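Local coordinates for integron gene cassette protein HFX_CASS2 (Uncultured bacterium, PDB 3FXH), which is of unknown function, a small all-helical protein encoded by a mobile integron gene cassette and seen as a pair of identical subunits, at residues S29-I34 and L125-E130; F110-N115 and A120-L125. One frame throughout, in Å; residues are numbered along the deposited sequence.

Interaction 1: residues S29-I34 and L125-E130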
loop_
_atom_site.group_PDB
_atom_site.type_symbol
_atom_site.label_atom_id
_atom_site.label_comp_id
_atom_site.label_asym_id
_atom_site.label_seq_id
_atom_site.Cartn_x
_atom_site.Cartn_y
_atom_site.Cartn_z
ATOM N N SER A 29 -3.842 9.927 -7.334
ATOM C CA SER A 29 -3.994 8.812 -8.250
ATOM C C SER A 29 -2.654 8.264 -8.682
ATOM O O SER A 29 -2.519 7.058 -8.893
ATOM C CB SER A 29 -4.793 9.244 -9.483
ATOM O OG SER A 29 -6.124 9.522 -9.099
ATOM N N ALA A 30 -1.673 9.151 -8.844
ATOM C CA ALA A 30 -0.328 8.730 -9.231
ATOM C C ALA A 30 0.301 7.865 -8.139
ATOM O O ALA A 30 0.953 6.855 -8.431
ATOM C CB ALA A 30 0.550 9.945 -9.519
ATOM N N VAL A 31 0.092 8.261 -6.886
ATOM C CA VAL A 31 0.658 7.527 -5.748
ATOM C C VAL A 31 -0.063 6.197 -5.560
ATOM O O VAL A 31 0.560 5.187 -5.246
ATOM C CB VAL A 31 0.643 8.369 -4.421
ATOM C CG1 VAL A 31 1.007 7.493 -3.223
ATOM C CG2 VAL A 31 1.609 9.535 -4.516
ATOM N N HIS A 32 -1.374 6.181 -5.772
ATOM C CA HIS A 32 -2.111 4.914 -5.747
ATOM C C HIS A 32 -1.566 3.997 -6.843
ATOM O O HIS A 32 -1.434 2.790 -6.652
ATOM C CB HIS A 32 -3.625 5.140 -5.938
ATOM C CG HIS A 32 -4.335 5.580 -4.693
ATOM N ND1 HIS A 32 -5.565 5.085 -4.321
ATOM C CD2 HIS A 32 -3.984 6.471 -3.734
ATOM C CE1 HIS A 32 -5.948 5.662 -3.195
ATOM N NE2 HIS A 32 -5.006 6.503 -2.816
ATOM N N GLU A 33 -1.230 4.585 -7.982
ATOM C CA GLU A 33 -0.634 3.840 -9.080
ATOM C C GLU A 33 0.737 3.262 -8.728
ATOM O O GLU A 33 1.066 2.132 -9.101
ATOM C CB GLU A 33 -0.524 4.723 -10.325
ATOM C CG GLU A 33 0.445 4.195 -11.345
ATOM C CD GLU A 33 0.229 4.815 -12.707
ATOM O OE1 GLU A 33 1.028 5.679 -13.110
ATOM O OE2 GLU A 33 -0.754 4.436 -13.371
ATOM N N ILE A 34 1.559 4.042 -8.039
ATOM C CA ILE A 34 2.843 3.514 -7.611
ATOM C C ILE A 34 2.649 2.296 -6.722
ATOM O O ILE A 34 3.297 1.274 -6.912
ATOM C CB ILE A 34 3.672 4.555 -6.853
ATOM C CG1 ILE A 34 4.120 5.662 -7.809
ATOM C CG2 ILE A 34 4.890 3.893 -6.210
ATOM C CD1 ILE A 34 4.601 6.933 -7.091
ATOM N N LEU A 125 2.268 5.987 1.624
ATOM C CA LEU A 125 1.183 6.395 2.520
ATOM C C LEU A 125 1.514 7.697 3.221
ATOM O O LEU A 125 0.644 8.528 3.456
ATOM C CB LEU A 125 0.858 5.298 3.553
ATOM C CG LEU A 125 0.655 3.883 3.002
ATOM C CD1 LEU A 125 0.598 2.864 4.139
ATOM C CD2 LEU A 125 -0.596 3.799 2.168
ATOM N N ALA A 126 2.779 7.882 3.570
ATOM C CA ALA A 126 3.190 9.137 4.174
ATOM C C ALA A 126 2.983 10.273 3.169
ATOM O O ALA A 126 2.612 11.367 3.538
ATOM C CB ALA A 126 4.640 9.068 4.619
ATOM N N ILE A 127 3.204 9.987 1.890
ATOM C CA ILE A 127 3.071 10.999 0.840
ATOM C C ILE A 127 1.600 11.351 0.640
ATOM O O ILE A 127 1.245 12.519 0.468
ATOM C CB ILE A 127 3.727 10.521 -0.481
ATOM C CG1 ILE A 127 5.239 10.385 -0.295
ATOM C CG2 ILE A 127 3.455 11.498 -1.637
ATOM C CD1 ILE A 127 5.966 9.794 -1.525
ATOM N N LEU A 128 0.741 10.338 0.698
ATOM C CA LEU A 128 -0.692 10.553 0.591
ATOM C C LEU A 128 -1.191 11.491 1.688
ATOM O O LEU A 128 -2.010 12.366 1.442
ATOM C CB LEU A 128 -1.446 9.223 0.662
ATOM C CG LEU A 128 -1.312 8.318 -0.562
ATOM C CD1 LEU A 128 -2.050 7.014 -0.300
ATOM C CD2 LEU A 128 -1.869 9.030 -1.789
ATOM N N ARG A 129 -0.708 11.290 2.905
ATOM C CA ARG A 129 -1.050 12.188 4.002
ATOM C C ARG A 129 -0.658 13.625 3.652
ATOM O O ARG A 129 -1.420 14.578 3.880
ATOM C CB ARG A 129 -0.339 11.754 5.282
ATOM C CG ARG A 129 -0.899 10.495 5.919
ATOM C CD ARG A 129 -0.338 10.323 7.323
ATOM N NE ARG A 129 -0.917 9.181 8.022
ATOM C CZ ARG A 129 -2.152 9.150 8.516
ATOM N NH1 ARG A 129 -2.954 10.197 8.373
ATOM N NH2 ARG A 129 -2.590 8.068 9.148
ATOM N N GLU A 130 0.543 13.776 3.101
ATOM C CA GLU A 130 1.033 15.088 2.703
ATOM C C GLU A 130 0.129 15.732 1.662
ATOM O O GLU A 130 -0.193 16.911 1.758
ATOM C CB GLU A 130 2.460 14.989 2.167
ATOM C CG GLU A 130 3.507 14.761 3.236
ATOM C CD GLU A 130 4.862 15.267 2.809
ATOM O OE1 GLU A 130 5.007 15.630 1.623
ATOM O OE2 GLU A 130 5.777 15.315 3.656
#

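Interaction 2: residues F110-N115 and A120-L125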
loop_
_atom_site.group_PDB
_atom_site.type_symbol
_atom_site.label_atom_id
_atom_site.label_comp_id
_atom_site.label_asym_id
_atom_site.label_seq_id
_atom_site.Cartn_x
_atom_site.Cartn_y
_atom_site.Cartn_z
ATOM N N PHE A 110 8.950 0.508 9.978
ATOM C CA PHE A 110 7.715 -0.114 9.541
ATOM C C PHE A 110 7.735 -1.633 9.735
ATOM O O PHE A 110 6.918 -2.380 9.162
ATOM C CB PHE A 110 7.421 0.291 8.100
ATOM C CG PHE A 110 7.344 1.784 7.912
ATOM C CD1 PHE A 110 6.173 2.467 8.194
ATOM C CD2 PHE A 110 8.452 2.507 7.488
ATOM C CE1 PHE A 110 6.098 3.846 8.029
ATOM C CE2 PHE A 110 8.384 3.882 7.324
ATOM C CZ PHE A 110 7.208 4.554 7.603
ATOM N N GLY A 111 8.659 -2.085 10.583
ATOM C CA GLY A 111 8.745 -3.490 10.929
ATOM C C GLY A 111 9.197 -4.382 9.789
ATOM O O GLY A 111 8.862 -5.565 9.757
ATOM N N LEU A 112 9.973 -3.825 8.868
ATOM C CA LEU A 112 10.478 -4.586 7.723
ATOM C C LEU A 112 11.958 -4.896 7.880
ATOM O O LEU A 112 12.647 -4.310 8.721
ATOM C CB LEU A 112 10.299 -3.789 6.431
ATOM C CG LEU A 112 8.895 -3.376 6.001
ATOM C CD1 LEU A 112 8.969 -2.275 4.941
ATOM C CD2 LEU A 112 8.123 -4.576 5.458
ATOM N N LYS A 113 12.458 -5.785 7.032
ATOM C CA LYS A 113 13.869 -6.124 7.067
ATOM C C LYS A 113 14.508 -6.148 5.689
ATOM O O LYS A 113 15.600 -5.614 5.501
ATOM C CB LYS A 113 14.077 -7.485 7.756
ATOM C CG LYS A 113 14.070 -7.422 9.266
ATOM C CD LYS A 113 15.315 -6.713 9.768
ATOM C CE LYS A 113 15.237 -6.406 11.256
ATOM N NZ LYS A 113 16.291 -5.423 11.646
ATOM N N SER A 114 13.834 -6.775 4.728
ATOM C CA SER A 114 14.513 -7.197 3.501
ATOM C C SER A 114 14.172 -6.411 2.237
ATOM O O SER A 114 15.047 -5.838 1.596
ATOM C CB SER A 114 14.258 -8.680 3.249
ATOM O OG SER A 114 14.661 -9.449 4.368
ATOM N N ASN A 115 12.906 -6.428 1.859
ATOM C CA ASN A 115 12.509 -5.896 0.576
ATOM C C ASN A 115 12.121 -4.416 0.685
ATOM O O ASN A 115 11.031 -4.085 1.165
ATOM C CB ASN A 115 11.351 -6.721 0.011
ATOM C CG ASN A 115 11.058 -6.383 -1.431
ATOM O OD1 ASN A 115 11.519 -5.361 -1.935
ATOM N ND2 ASN A 115 10.296 -7.240 -2.106
ATOM N N ALA A 120 8.988 1.395 0.320
ATOM C CA ALA A 120 8.442 2.390 -0.608
ATOM C C ALA A 120 6.924 2.495 -0.489
ATOM O O ALA A 120 6.361 3.597 -0.593
ATOM C CB ALA A 120 8.847 2.063 -2.035
ATOM N N ILE A 121 6.247 1.376 -0.289
ATOM C CA ILE A 121 4.791 1.416 -0.119
ATOM C C ILE A 121 4.404 2.194 1.143
ATOM O O ILE A 121 3.474 3.014 1.129
ATOM C CB ILE A 121 4.216 0.012 -0.095
ATOM C CG1 ILE A 121 4.300 -0.606 -1.512
ATOM C CG2 ILE A 121 2.795 -0.002 0.448
ATOM C CD1 ILE A 121 3.903 -2.058 -1.564
ATOM N N ASN A 122 5.125 1.956 2.234
ATOM C CA ASN A 122 4.882 2.725 3.457
ATOM C C ASN A 122 5.113 4.227 3.251
ATOM O O ASN A 122 4.330 5.047 3.726
ATOM C CB ASN A 122 5.731 2.183 4.611
ATOM C CG ASN A 122 5.142 0.919 5.212
ATOM O OD1 ASN A 122 4.175 0.981 5.954
ATOM N ND2 ASN A 122 5.721 -0.237 4.882
ATOM N N ILE A 123 6.181 4.578 2.538
ATOM C CA ILE A 123 6.470 5.974 2.244
ATOM C C ILE A 123 5.356 6.563 1.366
ATOM O O ILE A 123 4.923 7.704 1.588
ATOM C CB ILE A 123 7.877 6.151 1.643
ATOM C CG1 ILE A 123 8.929 5.947 2.748
ATOM C CG2 ILE A 123 8.045 7.567 1.052
ATOM C CD1 ILE A 123 10.370 5.917 2.269
ATOM N N CYS A 124 4.842 5.769 0.423
ATOM C CA CYS A 124 3.690 6.231 -0.360
ATOM C C CYS A 124 2.544 6.706 0.534
ATOM O O CYS A 124 1.898 7.696 0.231
ATOM C CB CYS A 124 3.186 5.158 -1.316
ATOM S SG CYS A 124 4.248 4.967 -2.776
ATOM N N LEU A 125 2.268 5.987 1.624
ATOM C CA LEU A 125 1.183 6.395 2.520
ATOM C C LEU A 125 1.514 7.697 3.221
ATOM O O LEU A 125 0.644 8.528 3.456
ATOM C CB LEU A 125 0.858 5.298 3.553
ATOM C CG LEU A 125 0.655 3.883 3.002
ATOM C CD1 LEU A 125 0.598 2.864 4.139
ATOM C CD2 LEU A 125 -0.596 3.799 2.168
HETATM O O HOH W 1 5.650 -2.579 6.633
#

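Interaction 1: residues S29-I34 and L125-E130
The V31 and L128 side chains lie alongside one another, pointing opposite ways, and the rest of this contact is arranged round them. V31 points from its helix toward the other, and its two methyls divide the work. CG1, anti to the backbone N (chi1 170°), meets the branch of the leucine, with V31 CG1 3.6 Å from L128 CD2 and equally near L128 CG. The other methyl reaches a different residue: V31 CG2 lies 3.9 Å from I127 CG2, the branch methyl of an isoleucine that approaches at a slant. L128 leaves its helix to one side, but its end turns in, and its CD2 touches both V31 and the ring of H32. That ring meets the leucine with its edge: L128 CD2 lies in the ring plane, 3.8 Å from H32 CD2, and the two side chains run at about a right angle. The second leucine methyl sits out of the ring plane, L128 CD1 being 3.9 Å from H32 NE2. On the far flank, A30 and I34 rest on I94 while I127 meets A97, both on helix 88-102; H32 also packs on L125 of the second subunit. The two segment axes run 10.0 Å apart and nearly antiparallel, at 173°. This is an antiparallel helix pair, the first and last of an all-helical fold, with H32 at the subunit interface.

Interaction 2: residues F110-N115 and A120-L125
F110 and N122 make a CH-pi and stacked amide-ring contact where the loop leading into helix 116-131 comes back against that helix. N122 points from the helix toward the loop and lays its side chain over one face of the F110 ring. Its CB stands almost above the ring centre, 3.6 Å from the F110 centroid and 12° off the ring normal. With N122 CG anti to its carbonyl carbon (chi1 -78°), the amide is carried out over the CG–CD1 side of the ring, its plane tilted by 21° from the ring plane in a stacked arrangement; N122 OD1 comes within 3.3 Å of F110 CD1. Two polar partners hold the other end of the amide. N122 ND2 donates to the backbone O of L118, one turn earlier in the helix, and to a water 2.9 Å away. That water in turn donates to F110 O at 2.8 Å, tying the loop backbone to the same asparagine. The two bonds from N122 ND2 would be expected to fix the rotation of the amide. L112 comes from the loop side, its side chain running roughly counter to that of N122, with L112 CD1 3.8 Å from N122 ND2. Past it, N115 takes the N-cap position, its OD1 accepting from L117 N. Several backbone groups of the loop bond to D43 and R40 of the second subunit. Within the chain, F110 and L112 also pack on L119 of helix 116-131. Elsewhere that helix meets helix 88-102 through I123 on F98, and helix 24-43 through C124 on V31 and I34.

Overall arrangement
Both contacts use helix 116-131, and their centres lie about 13 Å apart. Interaction 1 joins the C-terminal half of that helix to helix 24-43 near the start of the chain, 91 residues away at the closest ends; interaction 2 is local, joining the middle of the helix to the loop just before it. Along the chain, segment 29-34 comes first, then 110-115, 120-125 and 125-130, with L125 common to both contacts. They also touch directly, I34 CG2 packing on C124 SG at 3.7 Å. Helix 116-131 itself touches the second subunit through I121, N122 and L125 while packing on helix 24-43 inside its own chain, so it lies between the core and the dimer interface.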